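Selenium-binding protein (Sulfolobus tokodaii, PDB 2ECE) is of unknown function but belongs to the selenium-binding protein family and may bind selenium. Local coordinates at residues 124-129 with 174-179; 215-220 with 407-412; 264-269 with 351-356; 326-329 with 334-337; 362-367 with 419-424. All coordinates share one frame; numbering follows the deposited sequence.

Overall arrangement
The chain folds into a beta propeller of seven antiparallel sheets. Contact 1, first along the chain, joins the outermost strands of two successive sheets and stands apart, its nearest atoms about 17 Å or more from every other contact. Contact 2 joins a loop of one sheet to the end of helix 403-409, which belongs to a non-successive sheet, and encloses contacts 3 and 4 in the chain. Those two have centres about 11 Å apart and meet where Phe268 packs on Ile328. Contact 4 is a hairpin within the sheet whose last strand, 357-363, enters contact 5, their centres about 13 Å apart; contact 5 also touches contact 2 through Tyr410. Contacts 1, 3 and 5 thus join successive sheets.

Contact 1. Residues 124-129 with 174-179; sequences KVIEPE and FEPLGK
Ile126 meets Pro176 and Lys124 meets Glu175 across backbones too far apart to pair: the closest CA atoms, those of Ile126 at the end of strand 121-126 and Glu175 just ahead of strand 176-179, are 7.2 Å apart, so side chains bridge the gap. Lys124 spans it with its aliphatic chain fully extended: CG stands anti to the backbone N (chi1 -178°), and the ammonium end is carried across to the carboxylate of Glu175. NZ lies 3.2 Å from OE2 of Glu175, a salt bridge whose hydrogen bond is weak. The two side chains cross at about a right angle; Glu175 bends at chi2 (-81°), bringing OE2 to the ammonium. NZ is also hydrogen-bonded to the carbonyl O of Ser173, so a backbone oxygen and a carboxylate share the ammonium group. The strands concerned are the outermost ones of two successive propeller sheets, and elsewhere a disulfide ties Cys81, in the loop after strand 77-78, to Cys145 at the end of strand 140-145. Beside the polar pair the packing is apolar. Ile126 and Pro176 meet tip to tip, CG2 of the isoleucine being 3.7 Å from CG of the proline ring, while CD of that ring is 4.0 Å from the same methyl. Both residues also rest on Leu169 of strand 165-169, and helix 128-135 adds Val131 against Ile126 and Val134 against Pro176.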
# COMPACT_ATOMS: atom_id res chain seq x y z
N LYS A 124 12.32 -18.88 -6.04
CA LYS A 124 11.17 -19.78 -5.94
C LYS A 124 9.89 -19.12 -6.45
O LYS A 124 9.67 -17.92 -6.25
CB LYS A 124 10.95 -20.23 -4.49
CG LYS A 124 9.79 -21.21 -4.32
CD LYS A 124 9.82 -21.89 -2.95
CE LYS A 124 8.83 -23.05 -2.87
NZ LYS A 124 9.09 -23.93 -1.70
N VAL A 125 9.07 -19.90 -7.14
CA VAL A 125 7.81 -19.40 -7.66
C VAL A 125 6.68 -20.31 -7.21
O VAL A 125 6.77 -21.53 -7.32
CB VAL A 125 7.80 -19.38 -9.21
CG1 VAL A 125 6.43 -18.92 -9.71
CG2 VAL A 125 8.89 -18.44 -9.73
N ILE A 126 5.62 -19.71 -6.67
CA ILE A 126 4.45 -20.47 -6.26
C ILE A 126 3.46 -20.14 -7.36
O ILE A 126 2.99 -19.00 -7.45
CB ILE A 126 3.90 -19.98 -4.91
CG1 ILE A 126 5.00 -20.05 -3.85
CG2 ILE A 126 2.71 -20.83 -4.50
CD1 ILE A 126 4.61 -19.40 -2.56
N GLU A 127 3.17 -21.11 -8.22
CA GLU A 127 2.26 -20.89 -9.33
C GLU A 127 0.82 -20.60 -8.89
O GLU A 127 0.38 -21.04 -7.82
CB GLU A 127 2.28 -22.10 -10.28
CG GLU A 127 3.63 -22.34 -10.98
CD GLU A 127 4.03 -21.20 -11.92
OE1 GLU A 127 3.15 -20.41 -12.32
OE2 GLU A 127 5.23 -21.10 -12.26
N PRO A 128 0.09 -19.84 -9.70
CA PRO A 128 -1.30 -19.44 -9.46
C PRO A 128 -2.24 -20.58 -9.06
O PRO A 128 -3.07 -20.42 -8.17
CB PRO A 128 -1.71 -18.81 -10.79
CG PRO A 128 -0.43 -18.17 -11.24
CD PRO A 128 0.57 -19.28 -10.98
N GLU A 129 -2.11 -21.72 -9.72
CA GLU A 129 -3.00 -22.83 -9.41
C GLU A 129 -2.72 -23.49 -8.07
O GLU A 129 -3.63 -24.06 -7.46
CB GLU A 129 -2.97 -23.83 -10.57
CG GLU A 129 -3.39 -23.14 -11.86
CD GLU A 129 -4.62 -22.25 -11.63
OE1 GLU A 129 -4.89 -21.30 -12.41
OE2 GLU A 129 -5.33 -22.52 -10.65
N PHE A 174 7.87 -21.33 2.41
CA PHE A 174 7.22 -20.29 1.63
C PHE A 174 6.04 -20.88 0.87
O PHE A 174 5.50 -20.25 -0.04
CB PHE A 174 8.20 -19.64 0.64
CG PHE A 174 9.35 -18.93 1.30
CD1 PHE A 174 10.66 -19.25 0.96
CD2 PHE A 174 9.12 -17.96 2.27
CE1 PHE A 174 11.72 -18.60 1.58
CE2 PHE A 174 10.18 -17.32 2.89
CZ PHE A 174 11.48 -17.63 2.55
N GLU A 175 5.65 -22.09 1.24
CA GLU A 175 4.53 -22.77 0.58
C GLU A 175 3.22 -22.30 1.21
O GLU A 175 3.18 -22.01 2.40
CB GLU A 175 4.66 -24.29 0.74
CG GLU A 175 5.90 -24.89 0.08
CD GLU A 175 5.74 -25.12 -1.41
OE1 GLU A 175 4.77 -24.59 -2.01
OE2 GLU A 175 6.58 -25.84 -1.99
N PRO A 176 2.15 -22.22 0.41
CA PRO A 176 0.85 -21.78 0.94
C PRO A 176 0.35 -22.74 1.99
O PRO A 176 0.44 -23.96 1.82
CB PRO A 176 -0.06 -21.80 -0.29
CG PRO A 176 0.88 -21.83 -1.46
CD PRO A 176 2.01 -22.68 -0.97
N LEU A 177 -0.18 -22.21 3.09
CA LEU A 177 -0.73 -23.06 4.13
C LEU A 177 -2.23 -23.15 3.89
O LEU A 177 -2.80 -24.24 3.86
CB LEU A 177 -0.45 -22.47 5.51
CG LEU A 177 1.04 -22.48 5.87
CD1 LEU A 177 1.29 -21.55 7.05
CD2 LEU A 177 1.48 -23.91 6.20
N GLY A 178 -2.87 -22.00 3.68
CA GLY A 178 -4.30 -21.98 3.44
C GLY A 178 -4.94 -20.71 3.95
O GLY A 178 -4.24 -19.74 4.25
N LYS A 179 -6.26 -20.71 4.06
CA LYS A 179 -7.01 -19.56 4.55
C LYS A 179 -6.70 -19.28 6.01
O LYS A 179 -6.52 -20.19 6.81
CB LYS A 179 -8.52 -19.80 4.44
CG LYS A 179 -9.12 -19.67 3.05
CD LYS A 179 -10.65 -19.60 3.16
CE LYS A 179 -11.30 -19.56 1.79
NZ LYS A 179 -10.94 -20.78 1.02

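Contact 2. Residues 215-220 with 407-412; sequences DGLKLE and NQFYPE
Gln408 grips the backbone of Leu217 with both ends of its amide. OE1 accepts from Leu217 N at 2.7 Å in a nearly straight bond, 173° at the hydrogen, with the donor tilted somewhat from the carbonyl plane. On the other arm, NE2 of Gln408 donates to Leu217 O at 2.9 Å, and that oxygen lies close to the plane of the amide. Two bonds to one residue fix the rotation of the amide and satisfy both backbone polar atoms of Leu217. Without the amide, as with an alanine here, the N-H and C=O of Leu217 would probably lose these mates and the loop would be freer to shift. Next to the amide, CA of Gly216 is 3.4 Å from OE1 of Gln408; a CB would crowd that oxygen, and the backbone angles of Gly216 already call for glycine. The leucine side chain turns toward the helix, where its CD1 sits at the edge of the Phe409 ring, 4.0 Å from CZ.

Further out, the end of the helix is held by its neighbours: Asn407 bonds to Arg443 and to Gly36 O, and Tyr410 OH to Trp340 O. Segment 215-220 lies between strands 201-204 and 229-234, and helix 403-409 between strands 394-398 and 417-423. Both are thus insertions joining the second and third strands of their sheets, and the contact spans two non-successive sheets of the beta propeller.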
# COMPACT_ATOMS: atom_id res chain seq x y z
N ASP A 215 -11.88 -5.07 -15.02
CA ASP A 215 -12.13 -4.40 -16.29
C ASP A 215 -12.32 -2.89 -16.15
O ASP A 215 -12.73 -2.22 -17.10
CB ASP A 215 -13.35 -5.00 -17.01
CG ASP A 215 -13.09 -6.41 -17.50
OD1 ASP A 215 -11.94 -6.70 -17.88
OD2 ASP A 215 -14.04 -7.23 -17.53
N GLY A 216 -12.02 -2.36 -14.96
CA GLY A 216 -12.16 -0.93 -14.74
C GLY A 216 -13.27 -0.54 -13.79
O GLY A 216 -14.05 -1.39 -13.35
N LEU A 217 -13.34 0.75 -13.48
CA LEU A 217 -14.35 1.27 -12.57
C LEU A 217 -15.62 1.58 -13.35
O LEU A 217 -15.59 2.32 -14.33
CB LEU A 217 -13.86 2.56 -11.91
CG LEU A 217 -14.42 3.02 -10.56
CD1 LEU A 217 -14.45 4.54 -10.56
CD2 LEU A 217 -15.81 2.46 -10.31
N LYS A 218 -16.73 0.99 -12.92
CA LYS A 218 -18.01 1.24 -13.55
C LYS A 218 -18.84 1.93 -12.49
O LYS A 218 -19.28 1.30 -11.52
CB LYS A 218 -18.65 -0.08 -13.99
CG LYS A 218 -18.02 -0.67 -15.25
CD LYS A 218 -18.58 -2.04 -15.59
CE LYS A 218 -18.02 -2.55 -16.91
NZ LYS A 218 -16.53 -2.47 -16.96
N LEU A 219 -19.03 3.23 -12.66
CA LEU A 219 -19.80 4.04 -11.71
C LEU A 219 -21.11 3.42 -11.25
O LEU A 219 -21.55 3.67 -10.13
CB LEU A 219 -20.05 5.43 -12.31
CG LEU A 219 -19.02 6.52 -11.99
CD1 LEU A 219 -17.63 5.91 -11.81
CD2 LEU A 219 -19.02 7.56 -13.09
N GLU A 220 -21.74 2.60 -12.10
CA GLU A 220 -23.00 1.98 -11.71
C GLU A 220 -22.77 0.86 -10.69
O GLU A 220 -23.71 0.43 -10.03
CB GLU A 220 -23.71 1.41 -12.94
CG GLU A 220 -22.91 0.36 -13.69
CD GLU A 220 -22.11 0.95 -14.84
OE1 GLU A 220 -21.61 2.09 -14.70
OE2 GLU A 220 -21.99 0.27 -15.89
N ASN A 407 -5.84 3.73 -16.98
CA ASN A 407 -6.32 4.02 -18.32
C ASN A 407 -7.63 4.80 -18.39
O ASN A 407 -7.93 5.43 -19.40
CB ASN A 407 -6.43 2.72 -19.11
CG ASN A 407 -5.08 2.05 -19.31
OD1 ASN A 407 -4.03 2.65 -19.07
ND2 ASN A 407 -5.10 0.79 -19.77
N GLN A 408 -8.42 4.77 -17.31
CA GLN A 408 -9.68 5.50 -17.29
C GLN A 408 -9.50 6.94 -16.84
O GLN A 408 -10.07 7.86 -17.43
CB GLN A 408 -10.68 4.83 -16.36
CG GLN A 408 -11.17 3.48 -16.81
CD GLN A 408 -12.10 2.87 -15.80
OE1 GLN A 408 -11.68 2.46 -14.72
NE2 GLN A 408 -13.38 2.80 -16.13
N PHE A 409 -8.71 7.13 -15.79
CA PHE A 409 -8.47 8.46 -15.26
C PHE A 409 -7.34 9.23 -15.93
O PHE A 409 -7.30 10.46 -15.88
CB PHE A 409 -8.25 8.41 -13.75
CG PHE A 409 -9.50 8.06 -12.97
CD1 PHE A 409 -9.86 6.73 -12.74
CD2 PHE A 409 -10.35 9.07 -12.52
CE1 PHE A 409 -11.04 6.42 -12.06
CE2 PHE A 409 -11.53 8.77 -11.84
CZ PHE A 409 -11.87 7.44 -11.61
N TYR A 410 -6.41 8.50 -16.55
CA TYR A 410 -5.28 9.10 -17.26
C TYR A 410 -5.19 8.31 -18.56
O TYR A 410 -4.23 7.57 -18.79
CB TYR A 410 -4.00 8.97 -16.43
CG TYR A 410 -4.04 9.82 -15.17
CD1 TYR A 410 -3.82 11.20 -15.22
CD2 TYR A 410 -4.39 9.26 -13.94
CE1 TYR A 410 -3.96 11.99 -14.09
CE2 TYR A 410 -4.53 10.04 -12.80
CZ TYR A 410 -4.32 11.41 -12.88
OH TYR A 410 -4.51 12.19 -11.77
N PRO A 411 -6.19 8.47 -19.44
CA PRO A 411 -6.29 7.80 -20.74
C PRO A 411 -5.16 8.07 -21.73
O PRO A 411 -4.94 7.28 -22.64
CB PRO A 411 -7.65 8.25 -21.25
CG PRO A 411 -7.73 9.65 -20.74
CD PRO A 411 -7.27 9.48 -19.31
N GLU A 412 -4.45 9.18 -21.55
CA GLU A 412 -3.36 9.50 -22.46
C GLU A 412 -2.18 8.54 -22.30
O GLU A 412 -1.28 8.51 -23.13
CB GLU A 412 -2.91 10.94 -22.26
CG GLU A 412 -4.01 11.96 -22.55
CD GLU A 412 -3.52 13.39 -22.49
OE1 GLU A 412 -2.46 13.68 -23.09
OE2 GLU A 412 -4.20 14.23 -21.86

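Contact 3. Residues 264-269 with 351-356; sequences KLMGFI and SNPFKP
Apolar contacts carry this meeting of Met266 and Phe268, on strand 266-274, with the turn 352-355, which has Pro353 as its second residue. SD of Met266 lies 4.0 Å from CG of Pro353, the two side chains crossing at about a right angle. The methionine chain starts between its backbone N and carbonyl carbon (chi1 55°) and bends again at chi3, which carries CE to within 4.4 Å of CE2 of Phe354; it approaches that ring obliquely. Phe268, two residues further along the strand, also meets Pro353: its CZ is 4.1 Å from CB of the proline, again nearly at right angles.

One contact has a polar side. The carbonyl O of Pro353 stands at the edge of the Phe268 ring, near its plane, 3.8 Å from CE2.

Hydrogen bonds occur within the turn, none across the contact. Lys355 N bonds to Asn352 O at 2.9 Å, closing a type I beta turn, and OD1 of Asn352 takes a weak bond of the Asx-turn kind from Phe354 N at 3.2 Å.

The turn connects strands 344-349 and 357-363 of one propeller sheet and packs on the preceding sheet, where Phe354 also stacks edge-to-face with Phe286. With the turn's hydrogen bonds kept within itself and mostly carbon offered across, the meeting rests on shape and dispersion, with no hydrogen bond between the two segments.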
# COMPACT_ATOMS: atom_id res chain seq x y z
N LYS A 264 -0.89 1.81 21.55
CA LYS A 264 -2.00 2.60 21.02
C LYS A 264 -2.94 1.73 20.21
O LYS A 264 -2.55 1.14 19.21
CB LYS A 264 -1.46 3.71 20.12
CG LYS A 264 -0.45 4.64 20.78
CD LYS A 264 -1.13 5.66 21.68
CE LYS A 264 -0.15 6.72 22.17
NZ LYS A 264 0.83 6.18 23.16
N LEU A 265 -4.20 1.66 20.63
CA LEU A 265 -5.12 0.84 19.88
C LEU A 265 -5.97 1.63 18.92
O LEU A 265 -7.19 1.74 19.07
CB LEU A 265 -6.00 0.01 20.80
CG LEU A 265 -5.19 -1.20 21.23
CD1 LEU A 265 -4.60 -0.97 22.61
CD2 LEU A 265 -6.08 -2.43 21.19
N MET A 266 -5.29 2.17 17.92
CA MET A 266 -5.93 2.96 16.91
C MET A 266 -5.08 3.01 15.65
O MET A 266 -3.94 2.55 15.62
CB MET A 266 -6.15 4.38 17.43
CG MET A 266 -4.88 5.06 17.94
SD MET A 266 -5.21 6.77 18.44
CE MET A 266 -6.17 6.49 19.93
N GLY A 267 -5.68 3.58 14.61
CA GLY A 267 -5.03 3.71 13.33
C GLY A 267 -5.97 4.41 12.37
O GLY A 267 -7.09 4.77 12.74
N PHE A 268 -5.52 4.59 11.13
CA PHE A 268 -6.32 5.27 10.12
C PHE A 268 -6.65 4.39 8.92
O PHE A 268 -6.10 3.30 8.74
CB PHE A 268 -5.59 6.51 9.60
CG PHE A 268 -5.26 7.53 10.66
CD1 PHE A 268 -4.12 7.40 11.44
CD2 PHE A 268 -6.11 8.61 10.88
CE1 PHE A 268 -3.82 8.34 12.43
CE2 PHE A 268 -5.82 9.57 11.87
CZ PHE A 268 -4.67 9.43 12.65
N ILE A 269 -7.58 4.90 8.10
CA ILE A 269 -7.99 4.24 6.87
C ILE A 269 -8.62 5.30 5.97
O ILE A 269 -9.28 6.23 6.44
CB ILE A 269 -9.01 3.10 7.08
CG1 ILE A 269 -9.28 2.40 5.74
CG2 ILE A 269 -10.32 3.65 7.64
CD1 ILE A 269 -10.15 1.16 5.84
N SER A 351 -0.49 14.76 16.00
CA SER A 351 -0.12 14.77 17.42
C SER A 351 -1.39 14.43 18.18
O SER A 351 -1.37 13.75 19.21
CB SER A 351 0.40 16.14 17.82
OG SER A 351 1.59 16.46 17.11
N ASN A 352 -2.51 14.94 17.67
CA ASN A 352 -3.82 14.65 18.23
C ASN A 352 -4.49 13.97 17.04
O ASN A 352 -4.95 14.64 16.11
CB ASN A 352 -4.57 15.92 18.60
CG ASN A 352 -5.99 15.63 19.06
OD1 ASN A 352 -6.43 14.47 19.08
ND2 ASN A 352 -6.72 16.67 19.42
N PRO A 353 -4.54 12.63 17.06
CA PRO A 353 -5.14 11.81 15.99
C PRO A 353 -6.56 12.22 15.64
O PRO A 353 -6.97 12.16 14.47
CB PRO A 353 -5.08 10.40 16.57
CG PRO A 353 -3.97 10.46 17.57
CD PRO A 353 -4.21 11.79 18.22
N PHE A 354 -7.32 12.64 16.65
CA PHE A 354 -8.70 13.05 16.46
C PHE A 354 -8.86 14.37 15.72
O PHE A 354 -9.91 14.63 15.14
CB PHE A 354 -9.38 13.13 17.83
CG PHE A 354 -9.50 11.80 18.51
CD1 PHE A 354 -10.60 10.98 18.28
CD2 PHE A 354 -8.50 11.36 19.38
CE1 PHE A 354 -10.70 9.73 18.90
CE2 PHE A 354 -8.59 10.11 20.00
CZ PHE A 354 -9.70 9.30 19.76
N LYS A 355 -7.82 15.20 15.73
CA LYS A 355 -7.86 16.49 15.05
C LYS A 355 -6.57 16.75 14.27
O LYS A 355 -5.69 17.49 14.72
CB LYS A 355 -8.09 17.62 16.06
CG LYS A 355 -9.55 18.04 16.21
CD LYS A 355 -9.72 19.49 15.78
CE LYS A 355 -10.91 19.68 14.85
NZ LYS A 355 -10.83 20.98 14.12
N PRO A 356 -6.44 16.13 13.08
CA PRO A 356 -5.27 16.28 12.22
C PRO A 356 -5.10 17.70 11.69
O PRO A 356 -6.07 18.37 11.36
CB PRO A 356 -5.54 15.27 11.09
CG PRO A 356 -6.43 14.25 11.75
CD PRO A 356 -7.37 15.13 12.53

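Contact 4. Residues 326-329 with 334-337; sequences IDIS and FLYL
The Tyr336 ring has the carbonyl O of Asp327 at its edge, in the ring plane, with CB of Ser329 also near that edge; the Phe334 ring has Ser329 OG at its edge. Beyond this contact, Leu386 and Ile388 of strand 386-388 pack on Tyr336. The backbones form an antiparallel hairpin, strands 326-328 and 334-339, which supplies the first two strands of one propeller sheet. Asp327 and Tyr336 are its hydrogen-bonded pair: Tyr336 N reaches Asp327 O at 2.8 Å, and Asp327 N reaches Tyr336 O at 3.1 Å. Ser329 ends the ladder with two bonds, its N to Phe334 O at 3.1 Å and its OG, set between the backbone N and the carbonyl carbon (chi1 53°), receiving Phe334 N at 3.1 Å. That hydroxyl is also bonded to Asp331 OD1. Were the hydroxyl absent, as in an alanine here, Phe334 N and Asp331 would probably be left without that partner and the connecting loop freer to move. Away from Tyr336, the other sheet face is aliphatic: CG2 of Ile326 lies alongside CD2 of Leu337 at 3.6 Å, and CD2 of Leu335 touches Ile328 CG1 at 4.0 Å.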
# COMPACT_ATOMS: atom_id res chain seq x y z
N ILE A 326 -2.26 6.03 2.18
CA ILE A 326 -1.91 6.78 3.38
C ILE A 326 -0.74 6.06 4.03
O ILE A 326 -0.55 4.85 3.83
CB ILE A 326 -3.07 6.85 4.41
CG1 ILE A 326 -3.59 5.45 4.73
CG2 ILE A 326 -4.18 7.74 3.89
CD1 ILE A 326 -4.47 5.38 5.97
N ASP A 327 0.05 6.80 4.80
CA ASP A 327 1.20 6.21 5.47
C ASP A 327 1.55 7.11 6.66
O ASP A 327 1.48 8.33 6.56
CB ASP A 327 2.37 6.11 4.49
CG ASP A 327 3.30 4.95 4.80
OD1 ASP A 327 2.89 4.04 5.55
OD2 ASP A 327 4.43 4.95 4.28
N ILE A 328 1.94 6.50 7.77
CA ILE A 328 2.27 7.24 8.99
C ILE A 328 3.76 7.15 9.32
O ILE A 328 4.36 6.08 9.22
CB ILE A 328 1.48 6.67 10.20
CG1 ILE A 328 -0.02 6.67 9.89
CG2 ILE A 328 1.78 7.49 11.45
CD1 ILE A 328 -0.84 5.92 10.92
N SER A 329 4.36 8.27 9.72
CA SER A 329 5.78 8.25 10.08
C SER A 329 5.94 7.42 11.34
O SER A 329 5.01 7.30 12.13
CB SER A 329 6.30 9.68 10.30
OG SER A 329 5.50 10.38 11.24
N PHE A 334 3.14 12.20 11.97
CA PHE A 334 2.57 12.65 10.69
C PHE A 334 1.82 11.59 9.89
O PHE A 334 2.19 10.42 9.87
CB PHE A 334 3.68 13.26 9.83
CG PHE A 334 4.27 14.53 10.39
CD1 PHE A 334 3.52 15.70 10.41
CD2 PHE A 334 5.55 14.55 10.93
CE1 PHE A 334 4.04 16.88 10.95
CE2 PHE A 334 6.09 15.73 11.47
CZ PHE A 334 5.33 16.89 11.49
N LEU A 335 0.76 12.04 9.22
CA LEU A 335 -0.08 11.19 8.39
C LEU A 335 0.08 11.76 6.98
O LEU A 335 -0.15 12.95 6.77
CB LEU A 335 -1.53 11.30 8.86
CG LEU A 335 -2.58 10.19 8.67
CD1 LEU A 335 -3.90 10.82 8.27
CD2 LEU A 335 -2.13 9.17 7.64
N TYR A 336 0.53 10.95 6.02
CA TYR A 336 0.69 11.44 4.66
C TYR A 336 -0.38 10.83 3.77
O TYR A 336 -0.70 9.66 3.92
CB TYR A 336 2.08 11.08 4.12
CG TYR A 336 3.21 11.75 4.85
CD1 TYR A 336 3.72 11.20 6.03
CD2 TYR A 336 3.75 12.96 4.40
CE1 TYR A 336 4.75 11.84 6.74
CE2 TYR A 336 4.77 13.61 5.10
CZ TYR A 336 5.26 13.05 6.26
OH TYR A 336 6.26 13.70 6.96
N LEU A 337 -0.94 11.64 2.88
CA LEU A 337 -1.97 11.15 1.97
C LEU A 337 -1.58 11.52 0.56
O LEU A 337 -0.89 12.52 0.33
CB LEU A 337 -3.34 11.80 2.22
CG LEU A 337 -3.98 12.27 3.53
CD1 LEU A 337 -5.45 12.57 3.24
CD2 LEU A 337 -3.87 11.23 4.62

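Contact 5. Residues 362-367 with 419-424; sequences VKLGGI and VKLNAN
Val362 and Leu364 meet Leu421 and Val419 in a buried, wholly apolar contact between two successive sheets of the beta propeller. Strand 357-363 is the last, edge strand of its sheet, with Leu364 following directly after it, and strand 417-423 is the third strand of the next, so this is the face-to-face seam of neighbouring blades, well out from the central axis. Nothing is hydrogen-bonded across it. The backbones keep well apart, with 8.7 Å between the CA atoms of Val362 and Leu421 and 9.1 Å between those of Leu364 and Val419, and each of the four side chains points toward the other segment to fill the interval.

Both main pairs meet tip to tip. In one, CD1 of Leu364 comes 4.1 Å from CG1 of Val419; that methyl stands opposite the valine's backbone N (chi1 157°), which directs it at the leucine. The same CD1 of Leu364 also approaches CD2 of Leu421, more loosely at 4.4 Å, so this one methyl touches both partners and links the two pairs.

Neighbours of both sheets close round the seam. Val345 of strand 344-349 touches Val362 and Leu421, while Val395 and Val397 of strand 394-398 back Leu421; Ile431 lies against Leu364 and Phe436 against Val419. In the second main pair, CG2 of Val362 fits against the fork of Leu421, 4.0 Å from CD1 and equally 4.0 Å from CD2.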
# COMPACT_ATOMS: atom_id res chain seq x y z
N VAL A 362 2.28 19.29 -1.50
CA VAL A 362 3.02 19.49 -2.74
C VAL A 362 2.13 19.06 -3.90
O VAL A 362 1.24 18.22 -3.74
CB VAL A 362 4.34 18.68 -2.78
CG1 VAL A 362 5.29 19.18 -1.71
CG2 VAL A 362 4.06 17.19 -2.61
N LYS A 363 2.35 19.65 -5.07
CA LYS A 363 1.56 19.32 -6.26
C LYS A 363 2.40 18.53 -7.25
O LYS A 363 3.50 18.93 -7.61
CB LYS A 363 1.05 20.60 -6.94
CG LYS A 363 0.31 21.56 -6.03
CD LYS A 363 -0.15 22.78 -6.82
CE LYS A 363 -0.45 23.96 -5.91
NZ LYS A 363 -1.49 23.63 -4.90
N LEU A 364 1.85 17.41 -7.71
CA LEU A 364 2.54 16.55 -8.66
C LEU A 364 1.49 15.97 -9.61
O LEU A 364 0.54 15.32 -9.16
CB LEU A 364 3.25 15.41 -7.93
CG LEU A 364 4.40 15.74 -6.97
CD1 LEU A 364 4.69 14.53 -6.09
CD2 LEU A 364 5.64 16.15 -7.75
N GLY A 365 1.66 16.21 -10.91
CA GLY A 365 0.71 15.71 -11.89
C GLY A 365 -0.73 16.03 -11.52
O GLY A 365 -1.04 17.16 -11.14
N GLY A 366 -1.61 15.04 -11.65
CA GLY A 366 -3.01 15.24 -11.29
C GLY A 366 -3.89 15.78 -12.40
O GLY A 366 -3.45 16.56 -13.25
N ILE A 367 -5.15 15.35 -12.41
CA ILE A 367 -6.09 15.82 -13.41
C ILE A 367 -6.36 17.31 -13.15
O ILE A 367 -6.59 18.08 -14.08
CB ILE A 367 -7.42 15.04 -13.34
CG1 ILE A 367 -7.17 13.57 -13.67
CG2 ILE A 367 -8.42 15.64 -14.31
CD1 ILE A 367 -8.35 12.67 -13.35
N VAL A 419 9.20 9.91 -7.26
CA VAL A 419 9.61 11.21 -6.78
C VAL A 419 9.98 11.13 -5.31
O VAL A 419 9.44 10.30 -4.56
CB VAL A 419 8.45 12.21 -6.97
CG1 VAL A 419 8.59 13.38 -6.01
CG2 VAL A 419 8.43 12.70 -8.41
N LYS A 420 10.93 11.97 -4.90
CA LYS A 420 11.34 12.01 -3.51
C LYS A 420 10.94 13.35 -2.91
O LYS A 420 11.12 14.40 -3.54
CB LYS A 420 12.84 11.81 -3.34
CG LYS A 420 13.26 11.90 -1.87
CD LYS A 420 14.66 11.36 -1.59
CE LYS A 420 15.76 12.37 -1.86
NZ LYS A 420 17.07 11.92 -1.29
N LEU A 421 10.37 13.30 -1.72
CA LEU A 421 9.95 14.50 -1.01
C LEU A 421 10.79 14.58 0.25
O LEU A 421 11.17 13.56 0.82
CB LEU A 421 8.47 14.40 -0.62
CG LEU A 421 7.45 14.12 -1.72
CD1 LEU A 421 6.05 14.09 -1.11
CD2 LEU A 421 7.53 15.20 -2.79
N ASN A 422 11.10 15.80 0.68
CA ASN A 422 11.88 15.99 1.89
C ASN A 422 10.88 16.48 2.93
O ASN A 422 10.30 17.56 2.78
CB ASN A 422 12.98 17.02 1.65
CG ASN A 422 14.07 16.51 0.71
OD1 ASN A 422 14.40 17.16 -0.28
ND2 ASN A 422 14.62 15.34 1.03
N ALA A 423 10.65 15.68 3.96
CA ALA A 423 9.69 16.05 5.00
C ALA A 423 10.39 16.64 6.22
O ALA A 423 11.43 16.14 6.67
CB ALA A 423 8.87 14.83 5.40
N ASN A 424 9.79 17.69 6.76
CA ASN A 424 10.33 18.38 7.93
C ASN A 424 9.79 17.78 9.22
O ASN A 424 8.59 17.78 9.46
CB ASN A 424 9.98 19.87 7.87
CG ASN A 424 10.72 20.68 8.90
OD1 ASN A 424 10.71 20.37 10.09
ND2 ASN A 424 11.38 21.75 8.45